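Local coordinates for protein apical membrane antigen 1 (Toxoplasma gondii, PDB 3ZLE) that probably takes part in host cell invasion by the parasite's sporozoite stage, as an apical membrane antigen at the moving junction, at residues D225-K230 / T331-Y336. Sequence-based numbering, arbitrary orientation.
Sequences DALFGK and TGAVAY
With CG anti to the carbonyl carbon (chi1 -54°), the carboxylate of Asp225 reaches the turn at Thr331 and Gly332, and the same setting in Phe228 swings its ring against Ala335. Asp225 OD1 accepts the N-H of Gly332 at 2.9 Å, the donor standing 52° out of the carboxylate plane. An aspartate suits this place because its short side chain can reach a backbone N-H of the neighbouring segment where the two main chains come close. At the backbone angles of Gly332 a CB would jam against the carbonyl oxygen of Thr331. The Ala333 carbonyl draws two weak bonds, from Asp225 N at 2.7 Å and from Ala226 N at 3.5 Å, and a water donates to Asp225 OD1 and, weakly, to Ala333 O. Both segments belong to the AMA1 ectodomain, consistent with a PAN-like fold. Here the chain turns a corner between two antiparallel sheets: strand 326-330 pairs with 226-232 in one, and 333-337 borders strand 303-308 in the other. The short strand segments 226-230 and 333-336 run at 50° to each other, each in its own sheet. Small alanines suit so close a crossing, with strand axes 5.0 Å apart. Ala333 CB meets Leu227 CD2 at 3.5 Å, while the methyl of Ala335 sits over one face of the Phe228 ring in a CH-pi contact, 3.6 Å from its centroid. Tyr336 O lies at the ring's edge. Trp303 meets the ring edge-to-face, and Phe327 and Phe22 also touch it.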
loop_
_atom_site.group_PDB
_atom_site.type_symbol
_atom_site.label_atom_id
_atom_site.label_comp_id
_atom_site.label_asym_id
_atom_site.label_seq_id
_atom_site.Cartn_x
_atom_site.Cartn_y
_atom_site.Cartn_z
ATOM N N ASP A 225 -3.087 -17.309 -9.816
ATOM C CA ASP A 225 -2.444 -18.282 -10.703
ATOM C C ASP A 225 -1.344 -17.719 -11.521
ATOM O O ASP A 225 -1.229 -18.040 -12.698
ATOM C CB ASP A 225 -3.472 -18.982 -11.586
ATOM C CG ASP A 225 -4.599 -19.604 -10.782
ATOM O OD1 ASP A 225 -4.390 -19.885 -9.561
ATOM O OD2 ASP A 225 -5.728 -19.639 -11.305
ATOM N N ALA A 226 -0.471 -16.933 -10.888
ATOM C CA ALA A 226 0.680 -16.362 -11.599
ATOM C C ALA A 226 1.698 -15.927 -10.603
ATOM O O ALA A 226 1.365 -15.703 -9.442
ATOM C CB ALA A 226 0.250 -15.176 -12.456
ATOM N N LEU A 227 2.974 -15.937 -11.015
ATOM C CA LEU A 227 4.010 -15.415 -10.184
ATOM C C LEU A 227 4.724 -14.268 -10.897
ATOM O O LEU A 227 4.898 -14.298 -12.139
ATOM C CB LEU A 227 5.022 -16.520 -9.885
ATOM C CG LEU A 227 4.549 -17.672 -9.016
ATOM C CD1 LEU A 227 5.690 -18.663 -8.897
ATOM C CD2 LEU A 227 4.135 -17.188 -7.619
ATOM N N PHE A 228 5.176 -13.280 -10.122
ATOM C CA PHE A 228 6.082 -12.286 -10.640
ATOM C C PHE A 228 7.363 -12.978 -11.089
ATOM O O PHE A 228 7.888 -13.843 -10.377
ATOM C CB PHE A 228 6.404 -11.218 -9.585
ATOM C CG PHE A 228 5.202 -10.390 -9.158
ATOM C CD1 PHE A 228 4.577 -9.556 -10.048
ATOM C CD2 PHE A 228 4.792 -10.384 -7.848
ATOM C CE1 PHE A 228 3.528 -8.780 -9.655
ATOM C CE2 PHE A 228 3.721 -9.607 -7.430
ATOM C CZ PHE A 228 3.112 -8.778 -8.331
ATOM N N GLY A 229 7.830 -12.644 -12.298
ATOM C CA GLY A 229 9.171 -13.072 -12.748
ATOM C C GLY A 229 10.022 -12.018 -13.452
ATOM O O GLY A 229 9.744 -10.821 -13.376
ATOM N N LYS A 230 11.148 -12.484 -14.000
ATOM C CA LYS A 230 12.065 -11.703 -14.793
ATOM C C LYS A 230 12.289 -12.429 -16.097
ATOM O O LYS A 230 12.685 -13.586 -16.091
ATOM C CB LYS A 230 13.413 -11.579 -14.075
ATOM C CG LYS A 230 14.230 -10.364 -14.493
ATOM C CD LYS A 230 13.509 -9.063 -14.090
ATOM C CE LYS A 230 14.427 -7.841 -14.153
ATOM N NZ LYS A 230 15.035 -7.544 -12.822
ATOM N N THR A 331 -0.713 -22.504 -11.817
ATOM C CA THR A 331 -2.012 -22.741 -11.195
ATOM C C THR A 331 -1.878 -22.843 -9.692
ATOM O O THR A 331 -0.935 -23.430 -9.184
ATOM C CB THR A 331 -2.587 -24.048 -11.736
ATOM O OG1 THR A 331 -2.726 -23.958 -13.156
ATOM C CG2 THR A 331 -3.908 -24.380 -11.105
ATOM N N GLY A 332 -2.736 -22.154 -8.971
ATOM C CA GLY A 332 -2.613 -22.154 -7.521
ATOM C C GLY A 332 -1.664 -21.159 -6.883
ATOM O O GLY A 332 -1.780 -20.931 -5.718
ATOM N N ALA A 333 -0.734 -20.549 -7.644
ATOM C CA ALA A 333 0.161 -19.501 -7.056
ATOM C C ALA A 333 -0.545 -18.131 -6.956
ATOM O O ALA A 333 -1.500 -17.878 -7.687
ATOM C CB ALA A 333 1.435 -19.351 -7.897
ATOM N N VAL A 334 -0.059 -17.244 -6.087
ATOM C CA VAL A 334 -0.602 -15.844 -6.030
ATOM C C VAL A 334 0.511 -14.786 -5.968
ATOM O O VAL A 334 1.546 -14.981 -5.315
ATOM C CB VAL A 334 -1.582 -15.649 -4.863
ATOM C CG1 VAL A 334 -2.282 -14.269 -4.964
ATOM C CG2 VAL A 334 -2.646 -16.757 -4.861
ATOM N N ALA A 335 0.338 -13.686 -6.699
ATOM C CA ALA A 335 1.325 -12.608 -6.641
ATOM C C ALA A 335 0.774 -11.399 -5.937
ATOM O O ALA A 335 -0.252 -10.831 -6.353
ATOM C CB ALA A 335 1.838 -12.254 -8.007
ATOM N N TYR A 336 1.439 -11.017 -4.853
ATOM C CA TYR A 336 0.939 -9.979 -3.967
ATOM C C TYR A 336 1.867 -8.732 -4.012
ATOM O O TYR A 336 3.098 -8.857 -4.225
ATOM C CB TYR A 336 0.951 -10.539 -2.532
ATOM C CG TYR A 336 -0.142 -11.537 -2.251
ATOM C CD1 TYR A 336 -1.479 -11.132 -2.237
ATOM C CD2 TYR A 336 0.151 -12.879 -1.977
ATOM C CE1 TYR A 336 -2.477 -11.974 -1.894
ATOM C CE2 TYR A 336 -0.872 -13.778 -1.636
ATOM C CZ TYR A 336 -2.184 -13.304 -1.589
ATOM O OH TYR A 336 -3.229 -14.148 -1.319
HETATM O O HOH W 1 -4.604 -18.889 -6.863
#